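Local coordinates for ABC transporter, permease protein, putative (Porphyromonas gingivalis, PDB 2P0S) that is probably the permease part of an ABC-type transporter, represented here by one excised domain of the longer membrane protein, at the interface of chains A and B. Residues are numbered along the deposited sequence; one frame, centred on the assembly and turned at random. Chains: chain A/B, ABC transporter, permease protein, putative.

Contact 1 and contact 2 lie about 41 Å apart between the centres of their C-alpha atoms and share no residue. Contact 1 joins strand 122-124 and A:Trp125 of chain A to strand 70-74 and helix 40-46 of chain B. Contact 2 sets helix 80-100 of chain A and loop residue A:Tyr102 after it against helix 107-114 of chain B. Because helix 107-114 precedes strand 122-124 and the two-fold symmetry repeats each patch with chains exchanged, each chain's C-terminal part reaches along its partner. Such an exchange of segments would probably favour a paired domain, although the structure alone does not show this in the intact transporter.

Contact 1: the interface of chains A and B. Residues chain A 123, 125; chain B 40-41, 43-44, 56, 73, 75.
A:Trp125 inserts its indole between B:Arg44 and B:Tyr73, and 166 Å² of its surface is hidden by chain B. Its CB starts beside the arginine, 3.8 Å from B:Arg44 CG. With CG anti to its own carbonyl carbon (chi1 -76°), the indole then runs into chain B. The aliphatic start of B:Arg44 covers one face: its CB stands 3.5 Å from A:Trp125 CD2, over the centre of the ring system. The guanidinium plane is turned 24° from the indole, and B:Arg44 NE faces the pyrrole carbon CD1. On the opposite face B:Tyr73 CB sits toward the rim, 3.4 Å from A:Trp125 CE2. Both approaches are CH-pi contacts.

Farther out, A:Trp125 NE1 binds a water at 3.1 Å, which in turn reaches the carboxylate OE2 of B:Glu41; that same oxygen receives a hydrogen bond from B:Arg44 NH1. The benzo edge ends among B:Ala40, whose CB lies in the ring plane beside CZ2, B:Val56 CG1 and B:Tyr43 CB. A:Trp125 CZ2 also comes 3.2 Å from the backbone O of B:Ala40, a close carbon-to-carbonyl approach, while CE3 lies by B:Tyr75 N and CD1. Carbon CZ3 points at the face of B:Tyr75, 3.6 Å from its CE1, with the planes 62° apart in an edge-to-face contact. B:Tyr75 OH is bonded to the backbone O of B:Tyr43 at 2.8 Å, from above the carbonyl plane, which ties this ring to helix 40-46. A second water bridges the backbone O atoms of A:Trp125 and B:Tyr75.

Next to the indole, A:Tyr123 forms a parallel beta bridge with B:Tyr73. Its CB packs 3.7 Å from B:Tyr73 CD1, while CD2 lies over the rim of that tyrosine's ring. B:Tyr73 therefore serves both residues, its ring meeting A:Tyr123 and its CB the indole. Sheet pairing and the inserted tryptophan together fasten the C-terminal strand of one chain to its partner, probably stabilising the dimer in the crystal.

Contact 2: the interface of chains A and B. Residues chain A 95, 98-99, 102; chain B 110-111, 113-114.
A:Tyr102 lays one ring face over B:Ile110, whose CG2 methyl stands toward the rim, 3.6 Å from A:Tyr102 CD2, in a CH-pi contact. The side chains slide past each other in opposite directions, bringing B:Ile110 CG1 beside CD1 and CE1 of the ring. Nearby, the methyl ends of A:Ile99 and B:Leu111 meet obliquely; CD1 of the first lies 3.4 Å from CD2 of the second, a tight carbon pair. B:Ser114 fits between these groups, its CB 3.7 Å from both A:Ile99 CG1 and A:Lys98 CB.

In the second shell, A:Tyr102 OH contacts two waters in the plane of its ring: one leads to the carboxylate OD2 of B:Asp113, the other to B:Ser114 OG. A third water joins A:Lys98 NZ, at 2.7 Å, to the backbone O of B:Asp113. The bends of the lysine at chi3 (102°) and chi4 (139°) carry its terminal amine NZ to that water while CD passes the end of helix 107-114. B:Ser114 OG donates to the backbone O of B:Ile110 at 2.8 Å, tilted 30° from the carbonyl plane. This bond holds the hydroxyl toward its own helix; CB, placed by the backbone, faces A:Ile99 and A:Lys98. The patch thus seats the end of helix 107-114 against helix 80-100 and loop residue A:Tyr102 of the other chain, combining apolar contacts with water-bridged polar ones and probably helping to hold the pair together.

Contact 1: the interface of chains A and B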
ATOM      1  N   TYR A 123      -5.548 -14.750   7.810  1.00 17.30           N
ATOM      2  CA  TYR A 123      -6.128 -15.705   8.798  1.00 20.82           C
ATOM      3  C   TYR A 123      -5.399 -15.682  10.121  1.00 19.33           C
ATOM      4  O   TYR A 123      -4.165 -15.500  10.112  1.00 20.72           O
ATOM      5  CB  TYR A 123      -6.073 -17.123   8.230  1.00 17.69           C
ATOM      6  CG  TYR A 123      -6.837 -17.197   6.901  1.00 21.97           C
ATOM      7  CD1 TYR A 123      -8.251 -17.039   6.821  1.00 19.80           C
ATOM      8  CD2 TYR A 123      -6.182 -17.515   5.766  1.00 21.52           C
ATOM      9  CE1 TYR A 123      -8.917 -17.111   5.593  1.00 24.41           C
ATOM     10  CE2 TYR A 123      -6.830 -17.616   4.520  1.00 22.93           C
ATOM     11  CZ  TYR A 123      -8.241 -17.458   4.447  1.00 23.36           C
ATOM     12  OH  TYR A 123      -8.892 -17.597   3.252  1.00 23.51           O
ATOM     13  N   TRP A 125      -4.260 -18.424  12.959  1.00 22.36           N
ATOM     14  CA  TRP A 125      -4.238 -19.874  13.178  1.00 21.85           C
ATOM     15  C   TRP A 125      -5.146 -20.234  14.349  1.00 25.25           C
ATOM     16  O   TRP A 125      -5.135 -19.581  15.352  1.00 25.14           O
ATOM     17  CB  TRP A 125      -2.899 -20.380  13.601  1.00 21.53           C
ATOM     18  CG  TRP A 125      -1.913 -20.424  12.355  1.00 18.98           C
ATOM     19  CD1 TRP A 125      -2.103 -21.207  11.278  1.00 22.97           C
ATOM     20  CD2 TRP A 125      -0.582 -19.861  12.243  1.00 21.51           C
ATOM     21  NE1 TRP A 125      -1.041 -21.098  10.426  1.00 19.18           N
ATOM     22  CE2 TRP A 125      -0.073 -20.303  10.988  1.00 17.27           C
ATOM     23  CE3 TRP A 125       0.195 -18.982  13.034  1.00 18.06           C
ATOM     24  CZ2 TRP A 125       1.200 -19.905  10.517  1.00 19.81           C
ATOM     25  CZ3 TRP A 125       1.413 -18.560  12.559  1.00 22.52           C
ATOM     26  CH2 TRP A 125       1.912 -19.025  11.280  1.00 19.65           C
TER
ATOM     27  N   ALA B  40       4.267 -23.050   7.133  1.00 17.06           N
ATOM     28  CA  ALA B  40       3.304 -22.320   7.998  1.00 15.79           C
ATOM     29  C   ALA B  40       3.062 -23.130   9.267  1.00 17.21           C
ATOM     30  O   ALA B  40       3.016 -22.516  10.343  1.00 18.15           O
ATOM     31  CB  ALA B  40       1.962 -22.006   7.268  1.00 20.28           C
ATOM     32  N   GLU B  41       2.856 -24.451   9.156  1.00 18.72           N
ATOM     33  CA  GLU B  41       2.545 -25.275  10.342  1.00 19.57           C
ATOM     34  C   GLU B  41       3.696 -25.312  11.302  1.00 17.50           C
ATOM     35  O   GLU B  41       3.579 -25.360  12.512  1.00 18.47           O
ATOM     36  CB  GLU B  41       2.193 -26.683   9.912  1.00 19.62           C
ATOM     37  CG  GLU B  41       0.835 -26.778   9.421  1.00 25.54           C
ATOM     38  CD  GLU B  41      -0.149 -26.537  10.627  1.00 23.42           C
ATOM     39  OE1 GLU B  41      -0.143 -27.380  11.580  1.00 29.20           O
ATOM     40  OE2 GLU B  41      -0.844 -25.492  10.679  1.00 28.18           O
ATOM     41  N   TYR B  43       5.930 -22.850  11.706  1.00 19.89           N
ATOM     42  CA  TYR B  43       5.870 -21.517  12.386  1.00 18.29           C
ATOM     43  C   TYR B  43       4.745 -21.553  13.420  1.00 19.61           C
ATOM     44  O   TYR B  43       4.949 -21.053  14.482  1.00 20.99           O
ATOM     45  CB  TYR B  43       5.686 -20.398  11.388  1.00 19.04           C
ATOM     46  CG  TYR B  43       6.989 -19.948  10.692  1.00 19.11           C
ATOM     47  CD1 TYR B  43       8.158 -19.552  11.392  1.00 16.53           C
ATOM     48  CD2 TYR B  43       7.026 -19.809   9.251  1.00 15.22           C
ATOM     49  CE1 TYR B  43       9.306 -19.091  10.701  1.00 19.40           C
ATOM     50  CE2 TYR B  43       8.114 -19.268   8.630  1.00 19.16           C
ATOM     51  CZ  TYR B  43       9.264 -18.958   9.377  1.00 20.94           C
ATOM     52  OH  TYR B  43      10.434 -18.468   8.814  1.00 19.84           O
ATOM     53  N   ARG B  44       3.639 -22.093  13.050  1.00 20.06           N
ATOM     54  CA  ARG B  44       2.437 -22.042  13.941  1.00 21.90           C
ATOM     55  C   ARG B  44       2.780 -22.693  15.254  1.00 24.31           C
ATOM     56  O   ARG B  44       2.543 -22.121  16.371  1.00 25.31           O
ATOM     57  CB  ARG B  44       1.228 -22.729  13.235  1.00 21.64           C
ATOM     58  CG  ARG B  44      -0.076 -22.886  14.187  1.00 21.90           C
ATOM     59  CD  ARG B  44      -0.987 -24.214  13.923  1.00 27.79           C
ATOM     60  NE  ARG B  44      -1.684 -24.513  12.702  1.00 42.38           N
ATOM     61  CZ  ARG B  44      -2.992 -24.866  12.584  1.00 39.67           C
ATOM     62  NH1 ARG B  44      -3.456 -25.113  11.338  1.00 36.90           N
ATOM     63  NH2 ARG B  44      -3.862 -24.879  13.665  1.00 43.57           N
ATOM     64  N   VAL B  56       3.052 -15.147   8.342  1.00 15.71           N
ATOM     65  CA  VAL B  56       3.773 -15.620   7.086  1.00 14.46           C
ATOM     66  C   VAL B  56       2.893 -15.425   5.906  1.00 14.63           C
ATOM     67  O   VAL B  56       1.718 -15.636   5.973  1.00 16.77           O
ATOM     68  CB  VAL B  56       4.165 -17.100   7.222  1.00 16.70           C
ATOM     69  CG1 VAL B  56       2.940 -18.047   7.435  1.00 17.65           C
ATOM     70  CG2 VAL B  56       4.984 -17.552   5.976  1.00 20.49           C
ATOM     71  N   TYR B  73      -1.054 -16.007   7.190  1.00 16.66           N
ATOM     72  CA  TYR B  73      -1.400 -16.649   8.482  1.00 15.65           C
ATOM     73  C   TYR B  73      -0.621 -15.911   9.614  1.00 18.46           C
ATOM     74  O   TYR B  73       0.592 -15.733   9.576  1.00 17.28           O
ATOM     75  CB  TYR B  73      -1.103 -18.131   8.528  1.00 17.76           C
ATOM     76  CG  TYR B  73      -1.989 -18.937   7.584  1.00 19.63           C
ATOM     77  CD1 TYR B  73      -3.195 -19.486   8.066  1.00 22.84           C
ATOM     78  CD2 TYR B  73      -1.616 -19.201   6.228  1.00 17.43           C
ATOM     79  CE1 TYR B  73      -4.036 -20.267   7.274  1.00 25.54           C
ATOM     80  CE2 TYR B  73      -2.488 -19.947   5.438  1.00 20.24           C
ATOM     81  CZ  TYR B  73      -3.664 -20.484   5.965  1.00 22.50           C
ATOM     82  OH  TYR B  73      -4.456 -21.263   5.116  1.00 21.84           O
ATOM     83  N   TYR B  75      -0.322 -15.496  14.216  1.00 22.65           N
ATOM     84  CA  TYR B  75      -0.715 -16.028  15.546  1.00 23.00           C
ATOM     85  C   TYR B  75      -1.912 -15.264  16.091  1.00 25.28           C
ATOM     86  O   TYR B  75      -2.689 -15.856  16.846  1.00 23.65           O
ATOM     87  CB  TYR B  75       0.451 -15.845  16.499  1.00 21.20           C
ATOM     88  CG  TYR B  75       1.697 -16.483  16.036  1.00 20.50           C
ATOM     89  CD1 TYR B  75       1.870 -17.845  16.197  1.00 19.55           C
ATOM     90  CD2 TYR B  75       2.723 -15.724  15.437  1.00 21.29           C
ATOM     91  CE1 TYR B  75       3.016 -18.480  15.771  1.00 19.08           C
ATOM     92  CE2 TYR B  75       3.865 -16.345  15.045  1.00 20.80           C
ATOM     93  CZ  TYR B  75       3.989 -17.687  15.195  1.00 20.55           C
ATOM     94  OH  TYR B  75       5.135 -18.309  14.791  1.00 18.90           O
TER
HETATM   95  O   HOH W   1      -1.142 -23.644   8.609  1.00 21.54           O
HETATM   96  O   HOH W   2      -3.187 -18.468  16.830  1.00 33.99           O

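Contact 2: the interface of chains A and B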
ATOM      1  N   SER A  95       1.359   7.484 -14.376  1.00 19.46           N
ATOM      2  CA  SER A  95       1.764   6.453 -15.388  1.00 19.89           C
ATOM      3  C   SER A  95       0.648   6.240 -16.430  1.00 20.00           C
ATOM      4  O   SER A  95       0.797   6.360 -17.670  1.00 20.62           O
ATOM      5  CB  SER A  95       2.078   5.170 -14.687  1.00 22.79           C
ATOM      6  OG  SER A  95       3.265   5.395 -13.868  1.00 29.60           O
ATOM      7  N   LYS A  98       0.195   9.107 -18.811  1.00 20.43           N
ATOM      8  CA  LYS A  98       1.196   9.088 -19.915  1.00 22.10           C
ATOM      9  C   LYS A  98       0.897   7.970 -20.891  1.00 21.85           C
ATOM     10  O   LYS A  98       0.967   8.148 -22.104  1.00 23.27           O
ATOM     11  CB  LYS A  98       2.593   8.878 -19.379  1.00 22.59           C
ATOM     12  CG  LYS A  98       3.199  10.107 -18.691  1.00 28.80           C
ATOM     13  CD  LYS A  98       4.583   9.765 -18.127  1.00 37.19           C
ATOM     14  CE  LYS A  98       5.671  10.305 -19.025  1.00 41.12           C
ATOM     15  NZ  LYS A  98       6.698  10.852 -18.024  1.00 46.29           N
ATOM     16  N   ILE A  99       0.571   6.788 -20.400  1.00 18.57           N
ATOM     17  CA  ILE A  99       0.215   5.646 -21.309  1.00 20.07           C
ATOM     18  C   ILE A  99      -0.939   6.072 -22.218  1.00 18.66           C
ATOM     19  O   ILE A  99      -0.930   5.845 -23.465  1.00 21.17           O
ATOM     20  CB  ILE A  99      -0.189   4.355 -20.542  1.00 20.11           C
ATOM     21  CG1 ILE A  99       1.038   3.796 -19.753  1.00 21.32           C
ATOM     22  CG2 ILE A  99      -0.662   3.242 -21.556  1.00 18.40           C
ATOM     23  CD1 ILE A  99       0.611   2.807 -18.586  1.00 21.13           C
ATOM     24  N   TYR A 102      -0.573   7.852 -25.822  1.00 18.76           N
ATOM     25  CA  TYR A 102      -0.072   7.162 -27.088  1.00 18.84           C
ATOM     26  C   TYR A 102      -1.305   6.864 -27.959  1.00 20.55           C
ATOM     27  O   TYR A 102      -2.467   6.978 -27.535  1.00 19.21           O
ATOM     28  CB  TYR A 102       0.604   5.912 -26.627  1.00 19.13           C
ATOM     29  CG  TYR A 102       1.961   6.296 -26.008  1.00 17.90           C
ATOM     30  CD1 TYR A 102       3.127   6.221 -26.829  1.00 23.48           C
ATOM     31  CD2 TYR A 102       2.094   6.621 -24.621  1.00 19.54           C
ATOM     32  CE1 TYR A 102       4.308   6.573 -26.318  1.00 27.43           C
ATOM     33  CE2 TYR A 102       3.294   6.933 -24.066  1.00 20.81           C
ATOM     34  CZ  TYR A 102       4.398   6.933 -24.927  1.00 20.40           C
ATOM     35  OH  TYR A 102       5.650   7.219 -24.435  1.00 27.16           O
TER
ATOM     36  N   ILE B 110       6.392   1.487 -24.186  1.00 19.44           N
ATOM     37  CA  ILE B 110       5.431   2.545 -23.795  1.00 19.56           C
ATOM     38  C   ILE B 110       5.320   2.494 -22.283  1.00 20.98           C
ATOM     39  O   ILE B 110       5.338   3.550 -21.625  1.00 21.46           O
ATOM     40  CB  ILE B 110       4.048   2.317 -24.493  1.00 15.36           C
ATOM     41  CG1 ILE B 110       4.208   2.710 -25.990  1.00 15.93           C
ATOM     42  CG2 ILE B 110       2.948   3.194 -23.764  1.00 16.50           C
ATOM     43  CD1 ILE B 110       2.912   2.289 -26.850  1.00 20.06           C
ATOM     44  N   LEU B 111       5.196   1.288 -21.752  1.00 20.16           N
ATOM     45  CA  LEU B 111       5.057   1.165 -20.291  1.00 20.63           C
ATOM     46  C   LEU B 111       6.307   1.662 -19.580  1.00 20.81           C
ATOM     47  O   LEU B 111       6.229   2.319 -18.546  1.00 21.09           O
ATOM     48  CB  LEU B 111       4.793  -0.274 -19.881  1.00 20.48           C
ATOM     49  CG  LEU B 111       3.423  -0.770 -20.412  1.00 20.74           C
ATOM     50  CD1 LEU B 111       3.204  -2.289 -20.127  1.00 20.83           C
ATOM     51  CD2 LEU B 111       2.320   0.147 -19.895  1.00 24.23           C
ATOM     52  N   ASP B 113       8.663   3.767 -20.726  1.00 22.01           N
ATOM     53  CA  ASP B 113       8.798   5.212 -20.959  1.00 22.81           C
ATOM     54  C   ASP B 113       7.844   6.018 -20.048  1.00 24.95           C
ATOM     55  O   ASP B 113       8.175   7.152 -19.646  1.00 27.01           O
ATOM     56  CB  ASP B 113       8.463   5.531 -22.341  1.00 24.45           C
ATOM     57  CG  ASP B 113       9.584   5.169 -23.285  1.00 25.42           C
ATOM     58  OD1 ASP B 113      10.636   4.779 -22.849  1.00 28.22           O
ATOM     59  OD2 ASP B 113       9.345   5.273 -24.519  1.00 30.22           O
ATOM     60  N   SER B 114       6.695   5.442 -19.730  1.00 23.77           N
ATOM     61  CA  SER B 114       5.623   6.133 -19.001  1.00 24.53           C
ATOM     62  C   SER B 114       5.708   5.887 -17.556  1.00 27.28           C
ATOM     63  O   SER B 114       4.935   6.490 -16.765  1.00 26.68           O
ATOM     64  CB  SER B 114       4.261   5.581 -19.466  1.00 23.19           C
ATOM     65  OG  SER B 114       4.033   5.872 -20.810  1.00 22.52           O
TER
HETATM   66  O   HOH W   3       8.092   8.607 -17.321  1.00 34.67           O
HETATM   67  O   HOH W   4       7.858   6.922 -25.955  1.00 36.49           O
HETATM   68  O   HOH W   5       5.733   8.361 -21.986  1.00 36.82           O